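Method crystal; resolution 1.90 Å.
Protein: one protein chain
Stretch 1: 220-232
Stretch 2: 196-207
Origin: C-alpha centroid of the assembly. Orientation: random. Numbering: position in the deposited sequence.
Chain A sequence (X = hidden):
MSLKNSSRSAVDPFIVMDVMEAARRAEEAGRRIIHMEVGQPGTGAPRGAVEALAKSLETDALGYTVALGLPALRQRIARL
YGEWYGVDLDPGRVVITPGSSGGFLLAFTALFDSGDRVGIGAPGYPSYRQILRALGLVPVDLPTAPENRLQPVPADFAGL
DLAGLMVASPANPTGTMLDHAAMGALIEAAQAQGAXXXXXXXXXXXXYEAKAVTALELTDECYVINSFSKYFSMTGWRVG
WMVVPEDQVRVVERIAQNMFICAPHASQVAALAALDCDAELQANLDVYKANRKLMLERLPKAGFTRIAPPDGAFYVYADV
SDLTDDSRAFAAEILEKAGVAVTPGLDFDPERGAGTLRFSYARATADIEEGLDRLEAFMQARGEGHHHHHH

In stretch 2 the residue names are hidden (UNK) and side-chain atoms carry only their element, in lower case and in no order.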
ATOM      1  N   ASP A 220      18.753  -1.679 -11.870  1.00 30.38           N
ATOM      2  CA  ASP A 220      18.958  -2.653 -10.834  1.00 30.36           C
ATOM      3  C   ASP A 220      19.363  -1.986  -9.528  1.00 29.54           C
ATOM      4  O   ASP A 220      19.310  -2.624  -8.484  1.00 29.53           O
ATOM      5  CB  ASP A 220      19.986  -3.712 -11.265  1.00 30.94           C
ATOM      6  CG  ASP A 220      19.441  -4.661 -12.324  1.00 32.88           C
ATOM      7  OD1 ASP A 220      18.357  -5.264 -12.136  1.00 32.60           O
ATOM      8  OD2 ASP A 220      20.105  -4.806 -13.372  1.00 35.90           O
ATOM      9  N   GLU A 221      19.752  -0.707  -9.586  1.00 29.21           N
ATOM     10  CA  GLU A 221      20.212   0.027  -8.400  1.00 29.92           C
ATOM     11  C   GLU A 221      19.034   0.647  -7.637  1.00 28.58           C
ATOM     12  O   GLU A 221      18.804   1.865  -7.627  1.00 29.16           O
ATOM     13  CB  GLU A 221      21.279   1.067  -8.778  1.00 30.42           C
ATOM     14  CG  GLU A 221      22.533   0.479  -9.457  1.00 34.86           C
ATOM     15  CD  GLU A 221      23.120  -0.754  -8.764  1.00 37.96           C
ATOM     16  OE1 GLU A 221      23.432  -0.694  -7.548  1.00 40.31           O
ATOM     17  OE2 GLU A 221      23.274  -1.798  -9.451  1.00 41.87           O
ATOM     18  N   CYS A 222      18.255  -0.236  -7.037  1.00 27.05           N
ATOM     19  CA  CYS A 222      17.068   0.149  -6.286  1.00 25.50           C
ATOM     20  C   CYS A 222      16.724  -1.016  -5.404  1.00 24.28           C
ATOM     21  O   CYS A 222      17.191  -2.120  -5.642  1.00 23.88           O
ATOM     22  CB  CYS A 222      15.884   0.487  -7.212  1.00 26.02           C
ATOM     23  SG  CYS A 222      15.253  -0.882  -8.174  1.00 26.12           S
ATOM     24  N   TYR A 223      15.975  -0.749  -4.351  1.00 22.54           N
ATOM     25  CA  TYR A 223      15.338  -1.785  -3.536  1.00 21.05           C
ATOM     26  C   TYR A 223      13.878  -1.821  -3.971  1.00 21.15           C
ATOM     27  O   TYR A 223      13.240  -0.782  -4.052  1.00 21.10           O
ATOM     28  CB  TYR A 223      15.423  -1.445  -2.060  1.00 19.90           C
ATOM     29  CG  TYR A 223      16.700  -1.860  -1.376  1.00 20.16           C
ATOM     30  CD1 TYR A 223      17.944  -1.758  -2.034  1.00 21.97           C
ATOM     31  CD2 TYR A 223      16.687  -2.328  -0.085  1.00 20.99           C
ATOM     32  CE1 TYR A 223      19.132  -2.111  -1.403  1.00 21.14           C
ATOM     33  CE2 TYR A 223      17.859  -2.699   0.546  1.00 20.83           C
ATOM     34  CZ  TYR A 223      19.090  -2.582  -0.138  1.00 20.82           C
ATOM     35  OH  TYR A 223      20.267  -2.949   0.468  1.00 20.47           O
ATOM     36  N   VAL A 224      13.363  -3.000  -4.283  1.00 20.07           N
ATOM     37  CA  VAL A 224      11.915  -3.178  -4.558  1.00 19.73           C
ATOM     38  C   VAL A 224      11.305  -3.908  -3.343  1.00 20.45           C
ATOM     39  O   VAL A 224      11.888  -4.919  -2.841  1.00 20.80           O
ATOM     40  CB  VAL A 224      11.682  -3.973  -5.857  1.00 19.74           C
ATOM     41  CG1 VAL A 224      10.207  -4.397  -6.018  1.00 18.83           C
ATOM     42  CG2 VAL A 224      12.107  -3.193  -7.065  1.00 20.93           C
ATOM     43  N   ILE A 225      10.172  -3.393  -2.865  1.00 18.60           N
ATOM     44  CA  ILE A 225       9.483  -3.940  -1.679  1.00 18.93           C
ATOM     45  C   ILE A 225       8.123  -4.474  -2.142  1.00 18.19           C
ATOM     46  O   ILE A 225       7.412  -3.803  -2.867  1.00 16.05           O
ATOM     47  CB  ILE A 225       9.293  -2.874  -0.542  1.00 17.74           C
ATOM     48  CG1 ILE A 225      10.614  -2.142  -0.207  1.00 21.11           C
ATOM     49  CG2 ILE A 225       8.591  -3.502   0.715  1.00 17.12           C
ATOM     50  CD1 ILE A 225      11.802  -3.034   0.130  1.00 20.50           C
ATOM     51  N   ASN A 226       7.805  -5.711  -1.754  1.00 17.97           N
ATOM     52  CA  ASN A 226       6.529  -6.306  -2.082  1.00 17.62           C
ATOM     53  C   ASN A 226       6.016  -7.181  -0.934  1.00 16.69           C
ATOM     54  O   ASN A 226       6.640  -7.330   0.114  1.00 16.13           O
ATOM     55  CB  ASN A 226       6.601  -7.083  -3.379  1.00 19.11           C
ATOM     56  CG  ASN A 226       5.363  -6.883  -4.270  1.00 20.43           C
ATOM     57  OD1 ASN A 226       4.206  -7.038  -3.832  1.00 21.74           O
ATOM     58  ND2 ASN A 226       5.617  -6.600  -5.562  1.00 19.96           N
ATOM     59  N   SER A 227       4.835  -7.729  -1.147  1.00 18.17           N
ATOM     60  CA  SER A 227       4.097  -8.413  -0.099  1.00 18.89           C
ATOM     61  C   SER A 227       3.110  -9.375  -0.745  1.00 18.74           C
ATOM     62  O   SER A 227       2.690  -9.175  -1.907  1.00 17.46           O
ATOM     63  CB  SER A 227       3.326  -7.392   0.732  1.00 19.35           C
ATOM     64  OG  SER A 227       2.626  -8.006   1.831  1.00 20.36           O
ATOM     65  N   PHE A 228       2.726 -10.396   0.023  1.00 18.35           N
ATOM     66  CA  PHE A 228       1.635 -11.294  -0.367  1.00 17.76           C
ATOM     67  C   PHE A 228       0.286 -10.845   0.189  1.00 18.45           C
ATOM     68  O   PHE A 228      -0.703 -11.558   0.031  1.00 16.80           O
ATOM     69  CB  PHE A 228       1.957 -12.721   0.082  1.00 19.07           C
ATOM     70  CG  PHE A 228       3.098 -13.314  -0.667  1.00 17.47           C
ATOM     71  CD1 PHE A 228       2.876 -13.887  -1.907  1.00 19.38           C
ATOM     72  CD2 PHE A 228       4.393 -13.257  -0.180  1.00 19.45           C
ATOM     73  CE1 PHE A 228       3.891 -14.425  -2.626  1.00 20.69           C
ATOM     74  CE2 PHE A 228       5.452 -13.806  -0.905  1.00 20.09           C
ATOM     75  CZ  PHE A 228       5.204 -14.369  -2.139  1.00 19.42           C
ATOM     76  N   SER A 229       0.242  -9.644   0.768  1.00 17.69           N
ATOM     77  CA  SER A 229      -0.906  -9.186   1.518  1.00 19.04           C
ATOM     78  C   SER A 229      -2.071  -8.668   0.661  1.00 18.55           C
ATOM     79  O   SER A 229      -3.189  -8.573   1.175  1.00 19.85           O
ATOM     80  CB  SER A 229      -0.496  -8.101   2.520  1.00 19.03           C
ATOM     81  OG  SER A 229       0.077  -6.985   1.846  1.00 21.92           O
ATOM     82  N   LYS A 230      -1.811  -8.329  -0.611  1.00 19.02           N
ATOM     83  CA  LYS A 230      -2.779  -7.625  -1.458  1.00 18.77           C
ATOM     84  C   LYS A 230      -3.307  -8.479  -2.630  1.00 18.85           C
ATOM     85  O   LYS A 230      -4.313  -9.143  -2.474  1.00 18.95           O
ATOM     86  CB  LYS A 230      -2.219  -6.285  -1.943  1.00 18.68           C
ATOM     87  CG  LYS A 230      -1.633  -5.414  -0.843  1.00 20.47           C
ATOM     88  CD  LYS A 230      -2.663  -4.940   0.218  1.00 21.79           C
ATOM     89  CE  LYS A 230      -1.936  -4.062   1.237  1.00 23.61           C
ATOM     90  NZ  LYS A 230      -2.633  -3.753   2.497  1.00 25.54           N
ATOM     91  N   TYR A 231      -2.673  -8.450  -3.793  1.00 19.17           N
ATOM     92  CA  TYR A 231      -3.090  -9.324  -4.896  1.00 18.96           C
ATOM     93  C   TYR A 231      -3.099 -10.793  -4.456  1.00 19.49           C
ATOM     94  O   TYR A 231      -3.983 -11.562  -4.821  1.00 19.48           O
ATOM     95  CB  TYR A 231      -2.146  -9.205  -6.066  1.00 19.26           C
ATOM     96  CG  TYR A 231      -2.505 -10.149  -7.174  1.00 19.89           C
ATOM     97  CD1 TYR A 231      -3.658  -9.932  -7.964  1.00 18.79           C
ATOM     98  CD2 TYR A 231      -1.763 -11.287  -7.404  1.00 19.75           C
ATOM     99  CE1 TYR A 231      -4.014 -10.830  -8.984  1.00 16.22           C
ATOM    100  CE2 TYR A 231      -2.093 -12.154  -8.436  1.00 19.65           C
ATOM    101  CZ  TYR A 231      -3.215 -11.926  -9.212  1.00 19.49           C
ATOM    102  OH  TYR A 231      -3.512 -12.836 -10.193  1.00 20.69           O
ATOM    103  N   PHE A 232      -2.106 -11.184  -3.667  1.00 18.77           N
ATOM    104  CA  PHE A 232      -2.050 -12.601  -3.235  1.00 19.71           C
ATOM    105  C   PHE A 232      -2.935 -12.927  -2.050  1.00 19.86           C
ATOM    106  O   PHE A 232      -3.048 -14.086  -1.687  1.00 20.78           O
ATOM    107  CB  PHE A 232      -0.615 -13.041  -3.029  1.00 19.50           C
ATOM    108  CG  PHE A 232       0.159 -12.993  -4.283  1.00 18.16           C
ATOM    109  CD1 PHE A 232      -0.002 -13.993  -5.241  1.00 19.81           C
ATOM    110  CD2 PHE A 232       1.006 -11.934  -4.546  1.00 20.85           C
ATOM    111  CE1 PHE A 232       0.677 -13.951  -6.439  1.00 17.71           C
ATOM    112  CE2 PHE A 232       1.715 -11.888  -5.716  1.00 21.37           C
ATOM    113  CZ  PHE A 232       1.538 -12.914  -6.688  1.00 21.34           C
ATOM    114  N   UNK A 196      19.063   7.193  -2.427  1.00 21.73           N
ATOM    115  CA  UNK A 196      18.817   5.777  -2.691  1.00 21.26           C
ATOM    116  C   UNK A 196      17.327   5.566  -2.929  1.00 19.95           C
ATOM    117  O   UNK A 196      16.523   6.021  -2.141  1.00 21.48           O
ATOM    118  o   UNK A 196      20.627   5.143  -1.232  1.00 21.34           O
ATOM    119  c   UNK A 196      19.263   4.921  -1.507  1.00 21.15           C
ATOM    120  N   UNK A 197      17.004   4.848  -3.998  1.00 19.99           N
ATOM    121  CA  UNK A 197      15.666   4.674  -4.516  1.00 19.55           C
ATOM    122  C   UNK A 197      15.011   3.400  -4.034  1.00 19.67           C
ATOM    123  O   UNK A 197      15.498   2.270  -4.268  1.00 19.29           O
ATOM    124  c   UNK A 197      13.659   3.749  -7.198  1.00 21.18           C
ATOM    125  c   UNK A 197      13.730   6.116  -6.793  1.00 23.84           C
ATOM    126  c   UNK A 197      12.482   6.279  -7.391  1.00 22.93           C
ATOM    127  c   UNK A 197      15.694   4.699  -6.037  1.00 20.14           C
ATOM    128  c   UNK A 197      12.398   3.891  -7.793  1.00 21.84           C
ATOM    129  c   UNK A 197      14.333   4.848  -6.688  1.00 21.36           C
ATOM    130  c   UNK A 197      11.803   5.175  -7.900  1.00 21.08           C
ATOM    131  N   UNK A 198      13.842   3.573  -3.417  1.00 19.86           N
ATOM    132  CA  UNK A 198      13.041   2.439  -2.945  1.00 18.52           C
ATOM    133  C   UNK A 198      11.677   2.473  -3.607  1.00 19.45           C
ATOM    134  O   UNK A 198      10.974   3.473  -3.488  1.00 19.23           O
ATOM    135  c   UNK A 198      14.190   2.527  -0.729  1.00 18.72           C
ATOM    136  c   UNK A 198      12.848   2.486  -1.452  1.00 19.28           C
ATOM    137  c   UNK A 198      14.064   2.727   0.665  1.00 17.82           C
ATOM    138  c   UNK A 198      11.979   1.293  -0.985  1.00 17.94           C
ATOM    139  N   UNK A 199      11.332   1.379  -4.303  1.00 18.76           N
ATOM    140  CA  UNK A 199      10.085   1.235  -5.043  1.00 18.58           C
ATOM    141  C   UNK A 199       9.155   0.281  -4.297  1.00 19.10           C
ATOM    142  O   UNK A 199       9.464  -0.901  -4.114  1.00 18.24           O
ATOM    143  o   UNK A 199       9.205   0.629  -7.258  1.00 19.14           O
ATOM    144  c   UNK A 199      10.362   0.713  -6.446  1.00 18.03           C
ATOM    145  N   UNK A 200       8.020   0.830  -3.854  1.00 19.50           N
ATOM    146  CA  UNK A 200       6.983   0.074  -3.148  1.00 19.60           C
ATOM    147  C   UNK A 200       6.020  -0.433  -4.228  1.00 19.63           C
ATOM    148  O   UNK A 200       5.325   0.339  -4.896  1.00 20.73           O
ATOM    149  o   UNK A 200       4.700   0.786  -0.305  1.00 22.52           O
ATOM    150  c   UNK A 200       6.302   0.969  -2.092  1.00 19.98           C
ATOM    151  o   UNK A 200       4.638  -0.748  -1.870  1.00 23.10           O
ATOM    152  c   UNK A 200       5.137   0.278  -1.364  1.00 20.77           C
ATOM    153  N   UNK A 201       6.027  -1.741  -4.435  1.00 19.66           N
ATOM    154  CA  UNK A 201       5.302  -2.394  -5.518  1.00 19.10           C
ATOM    155  C   UNK A 201       4.266  -3.361  -4.910  1.00 18.77           C
ATOM    156  O   UNK A 201       3.784  -4.285  -5.566  1.00 18.39           O
ATOM    157  o   UNK A 201       8.935  -1.511  -8.621  1.00 22.08           O
ATOM    158  c   UNK A 201       7.298  -2.020  -7.007  1.00 19.57           C
ATOM    159  c   UNK A 201       8.208  -2.434  -8.156  1.00 21.13           C
ATOM    160  c   UNK A 201       6.296  -3.066  -6.472  1.00 19.63           C
ATOM    161  o   UNK A 201       8.236  -3.628  -8.581  1.00 21.49           O
ATOM    162  N   UNK A 202       3.903  -3.083  -3.658  1.00 17.95           N
ATOM    163  CA  UNK A 202       3.026  -3.948  -2.857  1.00 18.71           C
ATOM    164  C   UNK A 202       1.676  -4.213  -3.539  1.00 19.14           C
ATOM    165  O   UNK A 202       1.135  -5.315  -3.452  1.00 18.96           O
ATOM    166  c   UNK A 202       2.911  -3.344  -1.412  1.00 19.06           C
ATOM    167  c   UNK A 202       4.476  -2.880   0.561  1.00 20.51           C
ATOM    168  c   UNK A 202       1.661  -3.862  -0.564  1.00 19.44           C
ATOM    169  c   UNK A 202       4.228  -3.658  -0.684  1.00 19.02           C
ATOM    170  N   UNK A 203       1.162  -3.238  -4.275  1.00 18.59           N
ATOM    171  CA  UNK A 203      -0.156  -3.420  -4.931  1.00 19.54           C
ATOM    172  C   UNK A 203      -0.085  -3.920  -6.376  1.00 19.08           C
ATOM    173  O   UNK A 203      -1.131  -4.082  -7.009  1.00 18.95           O
ATOM    174  c   UNK A 203      -1.164  -0.664  -1.371  1.00 18.26           C
ATOM    175  c   UNK A 203      -1.477  -1.784  -3.485  1.00 19.48           C
ATOM    176  c   UNK A 203      -1.000  -2.116  -4.868  1.00 19.37           C
ATOM    177  o   UNK A 203      -2.830  -0.941   0.323  1.00 20.27           O
ATOM    178  c   UNK A 203      -3.122  -2.029  -1.718  1.00 16.39           C
ATOM    179  c   UNK A 203      -2.682  -2.312  -3.006  1.00 18.56           C
ATOM    180  c   UNK A 203      -0.731  -0.956  -2.644  1.00 21.29           C
ATOM    181  c   UNK A 203      -2.368  -1.217  -0.919  1.00 18.24           C
ATOM    182  N   UNK A 204       1.116  -4.177  -6.904  1.00 19.78           N
ATOM    183  CA  UNK A 204       1.236  -4.865  -8.204  1.00 19.83           C
ATOM    184  C   UNK A 204       0.374  -6.131  -8.278  1.00 20.36           C
ATOM    185  O   UNK A 204       0.320  -6.901  -7.344  1.00 19.70           O
ATOM    186  n   UNK A 204       4.584  -4.103  -9.781  1.00 21.55           N
ATOM    187  c   UNK A 204       2.691  -5.211  -8.530  1.00 20.53           C
ATOM    188  c   UNK A 204       3.361  -2.709  -8.630  1.00 21.77           C
ATOM    189  c   UNK A 204       3.501  -4.021  -8.937  1.00 21.19           C
ATOM    190  n   UNK A 204       4.370  -2.028  -9.265  1.00 21.32           N
ATOM    191  c   UNK A 204       5.092  -2.891  -9.956  1.00 21.88           C
ATOM    192  N   UNK A 205      -0.264  -6.347  -9.426  1.00 20.68           N
ATOM    193  CA  UNK A 205      -1.263  -7.381  -9.591  1.00 20.21           C
ATOM    194  C   UNK A 205      -2.680  -6.813  -9.588  1.00 20.75           C
ATOM    195  O   UNK A 205      -3.541  -7.275 -10.341  1.00 19.98           O
ATOM    196  N   UNK A 206      -2.931  -5.817  -8.728  1.00 21.04           N
ATOM    197  CA  UNK A 206      -4.234  -5.155  -8.643  1.00 21.22           C
ATOM    198  C   UNK A 206      -4.276  -3.925  -9.567  1.00 23.25           C
ATOM    199  O   UNK A 206      -4.068  -2.741  -9.168  1.00 22.10           O
ATOM    200  c   UNK A 206      -4.618  -6.052  -6.326  1.00 20.46           C
ATOM    201  c   UNK A 206      -6.040  -4.153  -7.161  1.00 20.44           C
ATOM    202  c   UNK A 206      -4.620  -4.787  -7.182  1.00 21.42           C
ATOM    203  c   UNK A 206      -4.869  -5.813  -4.842  1.00 19.85           C
ATOM    204  N   UNK A 207      -4.522  -4.242 -10.828  1.00 24.85           N
ATOM    205  CA  UNK A 207      -4.331  -3.303 -11.919  1.00 26.19           C
ATOM    206  C   UNK A 207      -5.485  -3.458 -12.889  1.00 26.06           C
ATOM    207  O   UNK A 207      -6.016  -4.549 -13.041  1.00 27.31           O
ATOM    208  c   UNK A 207      -3.036  -3.634 -12.623  1.00 26.71           C
ATOM    209  c   UNK A 207      -1.801  -3.540 -11.768  1.00 28.07           C
ATOM    210  c   UNK A 207      -0.623  -4.198 -12.442  1.00 27.92           C
ATOM    211  o   UNK A 207       0.174  -4.883 -11.735  1.00 29.89           O
ATOM    212  o   UNK A 207      -0.531  -4.062 -13.688  1.00 28.10           O
TER
HETATM  213  O   HOH W   1       7.484  -6.024  -7.687  1.00 22.94           O
HETATM  214  O   HOH W   2      -0.320  -7.097  -4.672  1.00 23.31           O
HETATM  215  O   HOH W   3       2.884  -7.875  -6.128  1.00 25.25           O

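Position 196 carries one carbon and then one oxygen; at position 196 CB is 6.8 Å from Tyr223 CD1, the nearest approach of this side chain to stretch 1. A lone hydroxymethyl is Ser196.

Position 197 has one carbon leading to a ring of six carbons with no heteroatom, one of them 3.9 Å from Cys222 CB, which lies at the ring's edge near its plane: Phe197. The carbonyl O of Phe197 accepts a hydrogen bond from Tyr223 N (3.1 Å, 161°).

Position 198 has four carbons, forked at the first, with one arm two carbons long. The carbon of the short arm packs 3.8 Å from Ile225 CG1, because both side chains lie on the same sheet face: Ile198.

Position 199 again shows one carbon and one oxygen, so it is Ser199. Its N donates to Tyr223 O (2.9 Å, 171°) and its O accepts from Ile225 N (2.9 Å, 165°).

Position 200 has two carbons, the second bearing two oxygens: Asp200. One carboxylate oxygen, OD1 of Asp200, accepts from the backbone N of position 202 at 3.0 Å; the other is bonded elsewhere in the structure.

Position 201 has three carbons, the third carrying two oxygens, hence Glu201. Its OE2 takes a hydrogen bond from Ser199 OG (2.6 Å), while OE1 lies 3.3 Å from Val224 CG1. Water 1 donates to Glu201 OE1 (2.7 Å) and accepts from Asn226 ND2 (2.9 Å). By contrast, Asn226 ND2 and Glu201 O are 3.0 Å apart, but the poor angle excludes a hydrogen bond.

Position 202 repeats the four-carbon fork with one longer arm. It has the largest area covered by stretch 1, 100 Å², with the short arm's carbon 3.7 Å from Lys230 CG and the long arm's end 4.2 Å from Ile225 CG2: Ile202.

Position 203 has one carbon and a six-carbon ring bearing an oxygen. Lys230 CG sits over one ring face, 4.2 Å from the centroid and 26° off the normal, a CH-pi contact. This is Tyr203.

Position 204 has one carbon and a five-membered ring of three carbons and two nitrogens: His204. Its backbone O is 3.6 Å from Tyr231 CB.

Position 205 has no side-chain atoms and is Gly205. An ideal CB would fall 2.6 Å from Tyr231 CG, a clash, and phi/psi of 103/-39 independently calls for glycine.

Position 206 has four carbons forked at the first, one arm two carbons long, whose first carbon lies 4.0 Å from Tyr231 CB: Ile206.

Position 207 has three carbons ending in two oxygens, Glu207. It points out of reach of stretch 1, and its OE2 accepts from Gly205 N (2.8 Å).

The contact works in two parts. Parallel strands, inclined by 22°, are joined by four backbone hydrogen bonds, the last from Glu201 N to Ile225 O (2.9 Å). Beyond them, two turns bring Ile202, Gly205 and Ile206 against Lys230 and Tyr231, where water 2 links the backbones, donating to Ile202 O (2.6 Å) and His204 O (2.8 Å) and accepting from Tyr231 N (2.9 Å).

Stretch 2, residues 196-207: SFISDEIYHGIE
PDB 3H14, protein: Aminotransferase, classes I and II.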